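Local coordinates for CymD (Pseudomonas putida, PDB 6Z34), which forms an outer membrane channel of the FadL family for monoaromatic hydrocarbons, which probably pass through it by lateral diffusion, at residues L32-L37 with G237-F242; E42-G47 with L85-R90; Y94-G99 with F141-Q146; G154-A159 with G221-L226; P391-D396 with I430-S435. All coordinates share one frame; numbering follows the deposited sequence.

Overall arrangement
Contacts 2, 3, 4 and 5 each join two neighbouring antiparallel strands of the barrel wall. Around the wall they run 5, 2, 3, 4. Contact 5 meets contact 2 where the last strand, 422-437, pairs with strand 43-58 and closes the barrel. Centres of neighbours in this row lie about 10 to 11 Å apart, those of contacts 4 and 5 about 24 Å. Contact 1 differs: it sets the N-terminal segment 32-37 against strand 234-259, about 7 Å from contact 4 between centres. Along the chain, contacts 2, 3 and 4 fall inside the loop closed by contact 1; contact 5 follows. Together they fit a FadL-type barrel plugged by its N-terminal part, which a substrate probably must pass.

Contact 1 of 5, residues L32-L37 with G237-F242; sequences LNPATL and GIVYNF
Asn33 lays its side chain against Val239, which points toward it from strand 237-241. CB of Asn33 sits 3.9 Å from CB of Val239, and the two side chains pass alongside, heading opposite ways. CG of Asn33 is anti to the backbone N (chi1 -178°), beyond CB and also against Val239 CB. The tightest point is Leu32 O, 3.2 Å from Val239 CG2. The flanks are looser. Leu32 CD2 stays 4.4 Å from Val239 CG1, and Pro34 CD is 4.3 Å from Val239 CG2. In the FadL family an N-terminal hatch plugs the barrel, and residues 32-37 probably belong to it. Val239 lines the inside of the wall. The polar end of Asn33 is held by other groups. ND2 donates to Ala21 O and to Leu226 O on the adjacent strand. OD1 accepts from Ala35 N at 3.1 Å, an Asx turn, with the donor 63° above the carbonyl plane. An alanine here would probably leave Ala35 N and the carbonyls of Ala21 and Leu226 without their amide partner, and weaken the tie between hatch and wall. On the other side of the strand, Ile238 and Tyr240 point away from the hatch and are partly exposed.

Contact 2 of 5, residues E42-G47 with L85-R90; sequences EGMHLG and LSLVWR
Leu87 pushes its CD1 methyl between Met44 and Leu46 on the facing strand. CD1 of Leu87 is modelled 3.3 Å from Met44 CE, so close that the exact fit is doubtful. On the other flank it meets Leu46 CD2 at 3.6 Å, and beneath it is His45 O. Leu46 and Leu87 run alongside each other in the same direction. The Met44 chain crosses Trp89 obliquely. Its SD sits at the edge of the indole, in the ring plane, 3.9 Å from Trp89 CD1, a Met-aromatic contact. These strands are neighbours in the antiparallel FadL-type barrel, and six backbone hydrogen bonds join them through the pairs Gly43-Arg90, His45-Val88 and Gly47-Ser86. Met44, Leu46, Leu87 and Trp89 make a ridged outer surface. The opposite face turns to the hatch, where Ser86 and Val88 touch Ala27. Here Ser86 OG fits over Gly47, 3.6 Å from its CA, a place where a CB on that residue would clash. Arg90 CB reaches the edge of the His45 ring, near its plane. Arg90 chi2 (-82°) then turns CD aside from an extended course, and Glu42 CG covers one face of the guanidinium, toward the rim. Arg90 NE bonds to Met40 O, Glu42 OE2 to Glu92 N and His45 NE2 to Gln41 O.

Contact 3 of 5, residues Y94-G99 with F141-Q146; sequences YALGVG and FSAAYQ
Tyr94 turns one ring face to the CD1 and CE1 side of Tyr145 on the next strand, and nearly every atom of its side chain finds a partner there. CB comes first, 3.9 Å from Ala144 O. CG is anti to the carbonyl carbon (chi1 -70°) and lies 4.1 Å from Tyr145 CD1. Further out, CD1 and CD2 both rest against Tyr145 CD1, and CD2 also faces Ala144 O. CE1 meets Tyr145 CE1 at 3.6 Å, and CE2 meets CD1 at the same separation. Tyr94 CZ makes the closest approach, 3.5 Å to Tyr145 CD1. At the tip, Tyr94 OH is 3.7 Å from Tyr145 CE1. Tyr145 CD1 thus sits over the centre of one Tyr94 face, while the two ring planes stand 52° apart, so the pair is oblique.

The same outer face carries Leu96 CD2 against Ala143 CB, and Val98 CG2 beside Phe141 CD2 and CE2. The other face carries small residues: Ala95 CB faces Ala144 CB at 4.1 Å, and Gly97 pairs with Ser142. Ser142 OG bonds to Ser156 OG on the strand beyond. Four backbone hydrogen bonds, through Ala95-Ala144 and Gly97-Ser142, hold the strands together. This is an antiparallel strand pair of an outer membrane barrel, and the tyrosine pair beside Trp89 is consistent with the aromatic girdle of such barrels.

Contact 4 of 5, residues G154-A159 with G221-L226; sequences GASLDA and GGRLGL
Asp158 and Arg223 form a salt bridge across two neighbouring antiparallel strands of the barrel, on its inner face. Arg223 grips the carboxylate end-on, with one nitrogen to each oxygen. NH1 donates to Asp158 OD1 at 2.9 Å, through the syn lone pair. NH2 pairs with OD2, which lies in the guanidinium plane and is modelled unusually close, at 2.5 Å. The two planes are 33° apart. Next to the bridge, Ser156 CB packs against Arg223 NH1 at 3.4 Å. Arg223 CG stands between its backbone N and carbonyl carbon (chi1 56°), where it lies 4.0 Å from Ser156 CB. A second shell fixes both partners. Asn241 OD1 accepts from Arg223 NE, and Arg138 forms a further salt bridge with Asp158 OD2. An alanine here in place of Arg223 would probably leave the buried Asp158 with less neutralising charge and Asn241 OD1 without this donor. Pro34 and Met31 of the hatch touch the arginine from inside. On the outer face Leu224 CD1 covers Ala155 CB at 3.9 Å. Six backbone hydrogen bonds join the strands. At Gly222 the backbone comes close, its CA 3.3 Å from Ser156 O, and a CB there would clash with that oxygen.

Contact 5 of 5, residues P391-D396 with I430-S435; sequences PEDVVD and ISYTKS
Lys434 curls its side chain back to meet two acids on the facing segment, Glu392 and Asp393. The lysine chain is bent at chi2 (71°) and chi3 (72°), which turn CD and CE in turn away from an extended course. NZ then lies 2.9 Å from Glu392 OE2, in a salt bridge that uses the anti lone pair of the oxygen. Its bonds to Asp393 are weak, with OD1 at 3.2 Å and OD2 a little farther. Glu392, by contrast, is extended beyond CG and runs alongside the lysine in the same direction. Its CB rests 3.2 Å from Ser435 O.

Asp393 has a second partner in Tyr432. CG of Tyr432 is anti to its backbone N (chi1 165°), and the ring runs alongside the aspartate. Ring and carboxylate are nearly coplanar. Tyr432 OH donates to Asp393 OD1, a bond modelled at 2.4 Å, a length that is doubtful, and OD1 lies in the ring plane at the edge. One carboxylate oxygen thus serves both tyrosine and lysine, while OD2 also bonds to Ser390 OG.

Farther along, Ile430 CD1 packs against Val395 CG1 at 3.8 Å. On the opposite face Asp396 and Ser431 touch Pro11 of helix 10-15. Five backbone hydrogen bonds join the segments, one of them from Ser435 N to Glu392 O. Strand 430-435 also pairs with strand 43-58, and Ser435 OG bonds to His45 ND1. The arrangement is that of a closed antiparallel outer membrane barrel, in which the last strand meets the first.

Contact 1 of 5, residues L32-L37 with G237-F242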
# COMPACT_ATOMS: atom_id res chain seq x y z
N LEU A 32 -1.87 -8.30 -7.62
CA LEU A 32 -0.46 -8.44 -7.97
C LEU A 32 -0.37 -8.68 -9.47
O LEU A 32 -0.34 -7.72 -10.26
CB LEU A 32 0.22 -9.56 -7.19
CG LEU A 32 1.73 -9.29 -7.03
CD1 LEU A 32 2.22 -9.80 -5.69
CD2 LEU A 32 2.57 -9.86 -8.17
N ASN A 33 -0.37 -9.94 -9.87
CA ASN A 33 -0.46 -10.27 -11.29
C ASN A 33 -1.76 -11.03 -11.49
O ASN A 33 -1.85 -12.23 -11.17
CB ASN A 33 0.75 -11.07 -11.78
CG ASN A 33 0.68 -11.38 -13.29
OD1 ASN A 33 -0.21 -10.88 -14.02
ND2 ASN A 33 1.62 -12.19 -13.77
N PRO A 34 -2.80 -10.37 -11.98
CA PRO A 34 -4.09 -11.05 -12.17
C PRO A 34 -4.03 -12.21 -13.15
O PRO A 34 -4.93 -13.06 -13.13
CB PRO A 34 -5.02 -9.93 -12.66
CG PRO A 34 -4.14 -8.76 -12.97
CD PRO A 34 -2.90 -8.91 -12.18
N ALA A 35 -2.99 -12.31 -13.99
CA ALA A 35 -2.88 -13.48 -14.86
C ALA A 35 -2.78 -14.76 -14.05
O ALA A 35 -3.17 -15.83 -14.53
CB ALA A 35 -1.68 -13.36 -15.80
N THR A 36 -2.31 -14.68 -12.79
CA THR A 36 -2.15 -15.91 -12.01
C THR A 36 -3.48 -16.50 -11.57
O THR A 36 -3.51 -17.64 -11.11
CB THR A 36 -1.28 -15.69 -10.77
OG1 THR A 36 -1.84 -14.67 -9.94
CG2 THR A 36 0.21 -15.35 -11.17
N LEU A 37 -4.58 -15.74 -11.69
CA LEU A 37 -5.89 -16.27 -11.32
C LEU A 37 -6.31 -17.45 -12.17
O LEU A 37 -7.10 -18.28 -11.70
CB LEU A 37 -6.94 -15.17 -11.42
CG LEU A 37 -6.67 -13.97 -10.53
CD1 LEU A 37 -7.61 -12.86 -10.92
CD2 LEU A 37 -6.81 -14.40 -9.07
N GLY A 237 6.39 -14.65 -15.18
CA GLY A 237 5.28 -13.72 -15.06
C GLY A 237 5.76 -12.28 -15.05
O GLY A 237 6.84 -11.96 -14.53
N ILE A 238 4.95 -11.41 -15.64
CA ILE A 238 5.27 -9.99 -15.72
C ILE A 238 3.99 -9.20 -15.55
O ILE A 238 2.97 -9.52 -16.17
CB ILE A 238 5.97 -9.63 -17.06
CG1 ILE A 238 6.23 -8.13 -17.17
CG2 ILE A 238 5.14 -9.97 -18.24
CD1 ILE A 238 7.36 -7.66 -16.35
N VAL A 239 4.02 -8.17 -14.69
CA VAL A 239 2.85 -7.32 -14.50
C VAL A 239 3.29 -5.87 -14.38
O VAL A 239 4.24 -5.56 -13.65
CB VAL A 239 1.99 -7.75 -13.29
CG1 VAL A 239 2.79 -7.74 -12.00
CG2 VAL A 239 0.77 -6.84 -13.17
N TYR A 240 2.60 -5.00 -15.09
CA TYR A 240 2.77 -3.56 -14.96
C TYR A 240 1.60 -2.97 -14.19
O TYR A 240 0.43 -3.12 -14.57
CB TYR A 240 2.89 -2.90 -16.33
CG TYR A 240 3.23 -1.43 -16.24
CD1 TYR A 240 4.53 -1.01 -15.95
CD2 TYR A 240 2.27 -0.45 -16.48
CE1 TYR A 240 4.85 0.35 -15.88
CE2 TYR A 240 2.58 0.90 -16.42
CZ TYR A 240 3.87 1.29 -16.12
OH TYR A 240 4.14 2.64 -16.08
N ASN A 241 1.91 -2.27 -13.10
CA ASN A 241 0.92 -1.64 -12.25
C ASN A 241 0.85 -0.16 -12.62
O ASN A 241 1.88 0.52 -12.66
CB ASN A 241 1.31 -1.84 -10.79
CG ASN A 241 0.14 -1.69 -9.86
OD1 ASN A 241 -0.35 -2.68 -9.32
ND2 ASN A 241 -0.30 -0.45 -9.64
N PHE A 242 -0.34 0.32 -12.94
CA PHE A 242 -0.49 1.68 -13.44
C PHE A 242 -0.32 2.69 -12.32
O PHE A 242 -0.45 2.37 -11.14
CB PHE A 242 -1.86 1.88 -14.08
CG PHE A 242 -2.16 0.94 -15.19
CD1 PHE A 242 -1.16 0.53 -16.05
CD2 PHE A 242 -3.44 0.48 -15.39
CE1 PHE A 242 -1.44 -0.33 -17.09
CE2 PHE A 242 -3.73 -0.39 -16.44
CZ PHE A 242 -2.73 -0.79 -17.28

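Contact 2 of 5, residues E42-G47 with L85-R90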
# COMPACT_ATOMS: atom_id res chain seq x y z
N GLU A 42 -11.47 -24.31 -10.95
CA GLU A 42 -12.79 -23.87 -11.37
C GLU A 42 -13.75 -23.93 -10.19
O GLU A 42 -13.64 -24.80 -9.32
CB GLU A 42 -13.30 -24.74 -12.52
CG GLU A 42 -12.42 -24.73 -13.75
CD GLU A 42 -13.03 -25.45 -14.95
OE1 GLU A 42 -13.32 -26.66 -14.84
OE2 GLU A 42 -13.22 -24.81 -16.01
N GLY A 43 -14.69 -22.98 -10.16
CA GLY A 43 -15.67 -22.83 -9.11
C GLY A 43 -15.70 -21.39 -8.61
O GLY A 43 -15.30 -20.46 -9.32
N MET A 44 -16.16 -21.21 -7.38
CA MET A 44 -16.32 -19.90 -6.79
C MET A 44 -15.60 -19.86 -5.46
O MET A 44 -15.77 -20.75 -4.62
CB MET A 44 -17.79 -19.52 -6.62
CG MET A 44 -18.42 -19.24 -7.96
SD MET A 44 -19.56 -17.90 -7.88
CE MET A 44 -18.65 -16.89 -6.77
N HIS A 45 -14.80 -18.81 -5.30
CA HIS A 45 -13.86 -18.69 -4.20
C HIS A 45 -14.18 -17.43 -3.42
O HIS A 45 -14.38 -16.36 -4.01
CB HIS A 45 -12.42 -18.67 -4.74
CG HIS A 45 -12.10 -19.84 -5.64
ND1 HIS A 45 -11.55 -21.02 -5.16
CD2 HIS A 45 -12.22 -20.00 -6.98
CE1 HIS A 45 -11.36 -21.85 -6.17
NE2 HIS A 45 -11.76 -21.26 -7.28
N LEU A 46 -14.27 -17.56 -2.11
CA LEU A 46 -14.56 -16.46 -1.22
C LEU A 46 -13.42 -16.38 -0.23
O LEU A 46 -13.11 -17.37 0.43
CB LEU A 46 -15.89 -16.65 -0.48
CG LEU A 46 -17.16 -16.61 -1.32
CD1 LEU A 46 -18.12 -17.70 -0.86
CD2 LEU A 46 -17.81 -15.25 -1.21
N GLY A 47 -12.82 -15.21 -0.12
CA GLY A 47 -11.68 -15.08 0.75
C GLY A 47 -11.89 -13.97 1.74
O GLY A 47 -12.40 -12.89 1.40
N LEU A 85 -11.09 -8.64 1.34
CA LEU A 85 -12.26 -9.38 0.89
C LEU A 85 -12.07 -9.76 -0.56
O LEU A 85 -11.68 -8.91 -1.37
CB LEU A 85 -13.54 -8.53 1.01
CG LEU A 85 -13.74 -7.88 2.37
CD1 LEU A 85 -15.01 -7.07 2.41
CD2 LEU A 85 -13.78 -9.00 3.38
N SER A 86 -12.42 -11.01 -0.93
CA SER A 86 -12.35 -11.38 -2.34
C SER A 86 -13.43 -12.37 -2.73
O SER A 86 -13.78 -13.28 -1.97
CB SER A 86 -10.97 -11.95 -2.74
OG SER A 86 -10.49 -12.90 -1.80
N LEU A 87 -13.92 -12.19 -3.95
CA LEU A 87 -14.84 -13.10 -4.62
C LEU A 87 -14.28 -13.35 -6.01
O LEU A 87 -14.15 -12.41 -6.80
CB LEU A 87 -16.25 -12.49 -4.71
CG LEU A 87 -17.23 -13.43 -5.43
CD1 LEU A 87 -17.18 -14.76 -4.72
CD2 LEU A 87 -18.67 -12.88 -5.48
N VAL A 88 -13.96 -14.60 -6.32
CA VAL A 88 -13.40 -14.96 -7.61
C VAL A 88 -14.23 -16.09 -8.22
O VAL A 88 -14.46 -17.12 -7.57
CB VAL A 88 -11.92 -15.38 -7.49
CG1 VAL A 88 -11.41 -15.96 -8.81
CG2 VAL A 88 -11.07 -14.19 -7.05
N TRP A 89 -14.66 -15.91 -9.47
CA TRP A 89 -15.28 -16.96 -10.26
C TRP A 89 -14.29 -17.49 -11.29
O TRP A 89 -13.66 -16.71 -12.02
CB TRP A 89 -16.54 -16.41 -10.93
CG TRP A 89 -17.22 -17.36 -11.85
CD1 TRP A 89 -18.20 -18.26 -11.52
CD2 TRP A 89 -16.99 -17.50 -13.26
NE1 TRP A 89 -18.59 -18.95 -12.64
CE2 TRP A 89 -17.86 -18.52 -13.72
CE3 TRP A 89 -16.15 -16.88 -14.18
CZ2 TRP A 89 -17.90 -18.94 -15.05
CZ3 TRP A 89 -16.19 -17.29 -15.52
CH2 TRP A 89 -17.06 -18.31 -15.94
N ARG A 90 -14.14 -18.82 -11.35
CA ARG A 90 -13.24 -19.50 -12.28
C ARG A 90 -14.04 -20.51 -13.08
O ARG A 90 -14.54 -21.48 -12.51
CB ARG A 90 -12.10 -20.21 -11.54
CG ARG A 90 -10.76 -19.50 -11.59
CD ARG A 90 -10.04 -19.81 -12.90
NE ARG A 90 -9.48 -21.14 -12.94
CZ ARG A 90 -9.15 -21.77 -14.07
NH1 ARG A 90 -8.64 -22.99 -14.04
NH2 ARG A 90 -9.34 -21.15 -15.23

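Contact 3 of 5, residues Y94-G99 with F141-Q146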
# COMPACT_ATOMS: atom_id res chain seq x y z
N TYR A 94 -11.69 -18.54 -18.24
CA TYR A 94 -11.80 -17.21 -17.68
C TYR A 94 -11.75 -17.27 -16.16
O TYR A 94 -12.14 -18.27 -15.55
CB TYR A 94 -13.10 -16.51 -18.09
CG TYR A 94 -13.17 -16.11 -19.55
CD1 TYR A 94 -13.53 -17.02 -20.54
CD2 TYR A 94 -12.90 -14.80 -19.94
CE1 TYR A 94 -13.61 -16.64 -21.88
CE2 TYR A 94 -12.96 -14.41 -21.27
CZ TYR A 94 -13.31 -15.33 -22.23
OH TYR A 94 -13.39 -14.91 -23.54
N ALA A 95 -11.25 -16.18 -15.58
CA ALA A 95 -11.41 -15.87 -14.18
C ALA A 95 -11.98 -14.47 -14.08
O ALA A 95 -11.57 -13.59 -14.85
CB ALA A 95 -10.10 -15.94 -13.43
N LEU A 96 -12.95 -14.28 -13.18
CA LEU A 96 -13.55 -12.98 -12.88
C LEU A 96 -13.45 -12.76 -11.39
O LEU A 96 -13.71 -13.67 -10.59
CB LEU A 96 -15.01 -12.90 -13.28
CG LEU A 96 -15.31 -13.24 -14.73
CD1 LEU A 96 -16.83 -13.41 -14.91
CD2 LEU A 96 -14.76 -12.19 -15.66
N GLY A 97 -13.07 -11.55 -11.01
CA GLY A 97 -12.81 -11.26 -9.61
C GLY A 97 -13.22 -9.86 -9.25
O GLY A 97 -13.21 -8.94 -10.08
N VAL A 98 -13.56 -9.69 -7.98
CA VAL A 98 -13.71 -8.38 -7.38
C VAL A 98 -13.28 -8.53 -5.92
O VAL A 98 -13.34 -9.63 -5.36
CB VAL A 98 -15.16 -7.86 -7.52
CG1 VAL A 98 -16.11 -8.76 -6.78
CG2 VAL A 98 -15.28 -6.40 -6.99
N GLY A 99 -12.86 -7.44 -5.32
CA GLY A 99 -12.52 -7.49 -3.91
C GLY A 99 -12.35 -6.11 -3.31
O GLY A 99 -12.60 -5.09 -3.95
N PHE A 141 -11.66 -4.64 -10.05
CA PHE A 141 -12.53 -5.41 -10.95
C PHE A 141 -11.58 -6.09 -11.91
O PHE A 141 -10.86 -5.42 -12.66
CB PHE A 141 -13.55 -4.52 -11.66
CG PHE A 141 -14.36 -3.67 -10.71
CD1 PHE A 141 -13.83 -2.49 -10.18
CD2 PHE A 141 -15.63 -4.06 -10.31
CE1 PHE A 141 -14.56 -1.72 -9.30
CE2 PHE A 141 -16.36 -3.29 -9.43
CZ PHE A 141 -15.81 -2.11 -8.91
N SER A 142 -11.52 -7.42 -11.84
CA SER A 142 -10.41 -8.17 -12.40
C SER A 142 -10.93 -9.29 -13.28
O SER A 142 -12.00 -9.86 -13.04
CB SER A 142 -9.53 -8.75 -11.30
OG SER A 142 -8.28 -9.17 -11.82
N ALA A 143 -10.14 -9.61 -14.30
CA ALA A 143 -10.47 -10.68 -15.22
C ALA A 143 -9.17 -11.29 -15.71
O ALA A 143 -8.14 -10.62 -15.77
CB ALA A 143 -11.30 -10.18 -16.40
N ALA A 144 -9.22 -12.58 -16.08
CA ALA A 144 -8.05 -13.25 -16.60
C ALA A 144 -8.49 -14.30 -17.61
O ALA A 144 -9.64 -14.77 -17.60
CB ALA A 144 -7.21 -13.87 -15.48
N TYR A 145 -7.57 -14.66 -18.51
CA TYR A 145 -7.92 -15.50 -19.64
C TYR A 145 -6.71 -16.35 -20.01
O TYR A 145 -5.60 -15.83 -20.10
CB TYR A 145 -8.38 -14.66 -20.83
CG TYR A 145 -8.76 -15.46 -22.06
CD1 TYR A 145 -9.94 -16.20 -22.10
CD2 TYR A 145 -7.93 -15.48 -23.19
CE1 TYR A 145 -10.30 -16.93 -23.24
CE2 TYR A 145 -8.27 -16.22 -24.33
CZ TYR A 145 -9.46 -16.94 -24.34
OH TYR A 145 -9.82 -17.67 -25.46
N GLN A 146 -6.95 -17.65 -20.21
CA GLN A 146 -5.94 -18.57 -20.74
C GLN A 146 -5.99 -18.48 -22.25
O GLN A 146 -6.89 -19.02 -22.89
CB GLN A 146 -6.20 -20.01 -20.30
CG GLN A 146 -5.71 -20.37 -18.92
CD GLN A 146 -6.16 -21.76 -18.52
OE1 GLN A 146 -7.23 -22.21 -18.92
NE2 GLN A 146 -5.35 -22.44 -17.72

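Contact 4 of 5, residues G154-A159 with G221-L226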
# COMPACT_ATOMS: atom_id res chain seq x y z
N GLY A 154 -4.07 -11.17 -17.89
CA GLY A 154 -4.98 -10.69 -16.87
C GLY A 154 -4.83 -9.20 -16.61
O GLY A 154 -3.77 -8.60 -16.82
N ALA A 155 -5.92 -8.61 -16.13
CA ALA A 155 -5.96 -7.19 -15.87
C ALA A 155 -6.90 -6.93 -14.72
O ALA A 155 -7.78 -7.75 -14.42
CB ALA A 155 -6.41 -6.39 -17.10
N SER A 156 -6.68 -5.79 -14.05
CA SER A 156 -7.59 -5.27 -13.04
C SER A 156 -7.76 -3.78 -13.27
O SER A 156 -6.85 -3.11 -13.77
CB SER A 156 -7.07 -5.48 -11.63
OG SER A 156 -6.82 -6.84 -11.38
N LEU A 157 -8.94 -3.27 -12.92
CA LEU A 157 -9.18 -1.84 -12.81
C LEU A 157 -9.62 -1.55 -11.39
O LEU A 157 -10.65 -2.07 -10.94
CB LEU A 157 -10.23 -1.36 -13.81
CG LEU A 157 -10.51 0.13 -13.64
CD1 LEU A 157 -9.63 0.93 -14.60
CD2 LEU A 157 -11.97 0.44 -13.85
N ASP A 158 -8.83 -0.75 -10.67
CA ASP A 158 -9.15 -0.43 -9.28
C ASP A 158 -9.96 0.86 -9.19
O ASP A 158 -9.58 1.88 -9.77
CB ASP A 158 -7.88 -0.25 -8.44
CG ASP A 158 -6.96 -1.44 -8.49
OD1 ASP A 158 -7.33 -2.52 -9.04
OD2 ASP A 158 -5.84 -1.28 -7.94
N ALA A 159 -11.07 0.80 -8.45
CA ALA A 159 -11.58 1.99 -7.77
C ALA A 159 -10.83 2.11 -6.46
O ALA A 159 -10.66 1.11 -5.74
CB ALA A 159 -13.08 1.89 -7.52
N GLY A 221 -6.96 3.19 -10.32
CA GLY A 221 -5.71 2.52 -10.64
C GLY A 221 -5.91 1.23 -11.43
O GLY A 221 -6.99 0.98 -11.98
N GLY A 222 -4.88 0.40 -11.50
CA GLY A 222 -5.03 -0.85 -12.23
C GLY A 222 -3.68 -1.45 -12.56
O GLY A 222 -2.62 -0.87 -12.27
N ARG A 223 -3.75 -2.63 -13.17
CA ARG A 223 -2.58 -3.41 -13.55
C ARG A 223 -2.90 -4.28 -14.75
O ARG A 223 -4.06 -4.60 -15.01
CB ARG A 223 -2.07 -4.26 -12.37
CG ARG A 223 -3.10 -5.22 -11.76
CD ARG A 223 -2.77 -5.50 -10.32
NE ARG A 223 -2.73 -4.23 -9.62
CZ ARG A 223 -3.81 -3.66 -9.11
NH1 ARG A 223 -4.98 -4.29 -9.20
NH2 ARG A 223 -3.72 -2.47 -8.54
N LEU A 224 -1.85 -4.67 -15.48
CA LEU A 224 -1.93 -5.46 -16.70
C LEU A 224 -0.74 -6.42 -16.71
O LEU A 224 0.40 -5.96 -16.73
CB LEU A 224 -1.91 -4.57 -17.94
CG LEU A 224 -1.95 -5.34 -19.27
CD1 LEU A 224 -3.20 -6.29 -19.38
CD2 LEU A 224 -1.86 -4.40 -20.46
N GLY A 225 -1.00 -7.73 -16.68
CA GLY A 225 0.06 -8.70 -16.53
C GLY A 225 -0.15 -9.92 -17.40
O GLY A 225 -1.19 -10.08 -18.03
N LEU A 226 0.86 -10.78 -17.42
CA LEU A 226 0.77 -12.06 -18.12
C LEU A 226 1.64 -13.09 -17.41
O LEU A 226 2.50 -12.75 -16.60
CB LEU A 226 1.18 -11.95 -19.60
CG LEU A 226 2.64 -11.60 -19.92
CD1 LEU A 226 3.52 -12.83 -20.04
CD2 LEU A 226 2.73 -10.79 -21.20

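Contact 5 of 5, residues P391-D396 with I430-S435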
# COMPACT_ATOMS: atom_id res chain seq x y z
N PRO A 391 -11.58 -30.17 1.38
CA PRO A 391 -11.25 -29.72 0.02
C PRO A 391 -11.76 -28.33 -0.28
O PRO A 391 -11.32 -27.71 -1.26
CB PRO A 391 -11.94 -30.77 -0.87
CG PRO A 391 -12.03 -31.98 -0.00
CD PRO A 391 -12.32 -31.44 1.37
N GLU A 392 -12.66 -27.80 0.55
CA GLU A 392 -13.31 -26.53 0.28
C GLU A 392 -12.82 -25.40 1.16
O GLU A 392 -13.16 -24.24 0.89
CB GLU A 392 -14.83 -26.66 0.48
CG GLU A 392 -15.53 -27.70 -0.40
CD GLU A 392 -17.04 -27.66 -0.23
OE1 GLU A 392 -17.74 -28.37 -0.99
OE2 GLU A 392 -17.53 -26.90 0.65
N ASP A 393 -12.06 -25.70 2.22
CA ASP A 393 -11.81 -24.77 3.32
C ASP A 393 -10.33 -24.74 3.65
O ASP A 393 -9.75 -25.76 4.05
CB ASP A 393 -12.63 -25.15 4.56
CG ASP A 393 -14.13 -25.21 4.29
OD1 ASP A 393 -14.79 -24.18 4.48
OD2 ASP A 393 -14.67 -26.28 3.94
N VAL A 394 -9.70 -23.58 3.51
CA VAL A 394 -8.26 -23.49 3.74
C VAL A 394 -7.94 -22.25 4.55
O VAL A 394 -8.48 -21.17 4.30
CB VAL A 394 -7.46 -23.48 2.41
CG1 VAL A 394 -5.97 -23.24 2.67
CG2 VAL A 394 -7.66 -24.80 1.65
N VAL A 395 -7.07 -22.41 5.54
CA VAL A 395 -6.56 -21.30 6.34
C VAL A 395 -5.10 -21.07 5.97
O VAL A 395 -4.34 -22.03 5.83
CB VAL A 395 -6.71 -21.56 7.85
CG1 VAL A 395 -6.06 -20.45 8.63
CG2 VAL A 395 -8.16 -21.66 8.19
N ASP A 396 -4.74 -19.80 5.78
CA ASP A 396 -3.38 -19.39 5.47
C ASP A 396 -2.93 -18.40 6.52
O ASP A 396 -3.74 -17.59 6.98
CB ASP A 396 -3.28 -18.77 4.08
CG ASP A 396 -3.91 -19.62 3.01
OD1 ASP A 396 -3.29 -20.60 2.58
OD2 ASP A 396 -5.04 -19.29 2.58
N ILE A 430 -3.40 -13.37 7.95
CA ILE A 430 -4.23 -14.54 8.15
C ILE A 430 -5.40 -14.45 7.18
O ILE A 430 -5.96 -13.36 6.98
CB ILE A 430 -4.66 -14.64 9.63
CG1 ILE A 430 -5.55 -15.86 9.87
CG2 ILE A 430 -5.31 -13.36 10.07
CD1 ILE A 430 -4.77 -17.16 10.02
N SER A 431 -5.75 -15.56 6.54
CA SER A 431 -6.86 -15.56 5.61
C SER A 431 -7.58 -16.90 5.63
O SER A 431 -7.02 -17.93 5.99
CB SER A 431 -6.41 -15.24 4.18
OG SER A 431 -5.87 -16.39 3.56
N TYR A 432 -8.84 -16.86 5.23
CA TYR A 432 -9.66 -18.04 5.08
C TYR A 432 -10.26 -18.02 3.69
O TYR A 432 -10.76 -16.98 3.24
CB TYR A 432 -10.77 -18.11 6.15
CG TYR A 432 -11.83 -19.12 5.80
CD1 TYR A 432 -13.02 -18.72 5.22
CD2 TYR A 432 -11.62 -20.48 5.99
CE1 TYR A 432 -13.98 -19.62 4.87
CE2 TYR A 432 -12.60 -21.41 5.64
CZ TYR A 432 -13.77 -20.96 5.08
OH TYR A 432 -14.76 -21.84 4.71
N THR A 433 -10.21 -19.16 3.00
CA THR A 433 -10.76 -19.30 1.66
C THR A 433 -11.74 -20.45 1.65
O THR A 433 -11.42 -21.58 2.04
CB THR A 433 -9.67 -19.51 0.61
OG1 THR A 433 -8.70 -18.43 0.70
CG2 THR A 433 -10.27 -19.59 -0.81
N LYS A 434 -12.94 -20.16 1.20
CA LYS A 434 -13.97 -21.16 1.02
C LYS A 434 -14.17 -21.29 -0.47
O LYS A 434 -14.48 -20.29 -1.15
CB LYS A 434 -15.26 -20.76 1.73
CG LYS A 434 -16.51 -21.25 1.01
CD LYS A 434 -16.67 -22.75 1.13
CE LYS A 434 -17.08 -23.21 2.51
NZ LYS A 434 -17.24 -24.70 2.49
N SER A 435 -13.98 -22.50 -0.99
CA SER A 435 -14.10 -22.77 -2.42
C SER A 435 -15.25 -23.73 -2.67
O SER A 435 -15.28 -24.84 -2.13
CB SER A 435 -12.80 -23.37 -2.98
OG SER A 435 -11.71 -22.49 -2.77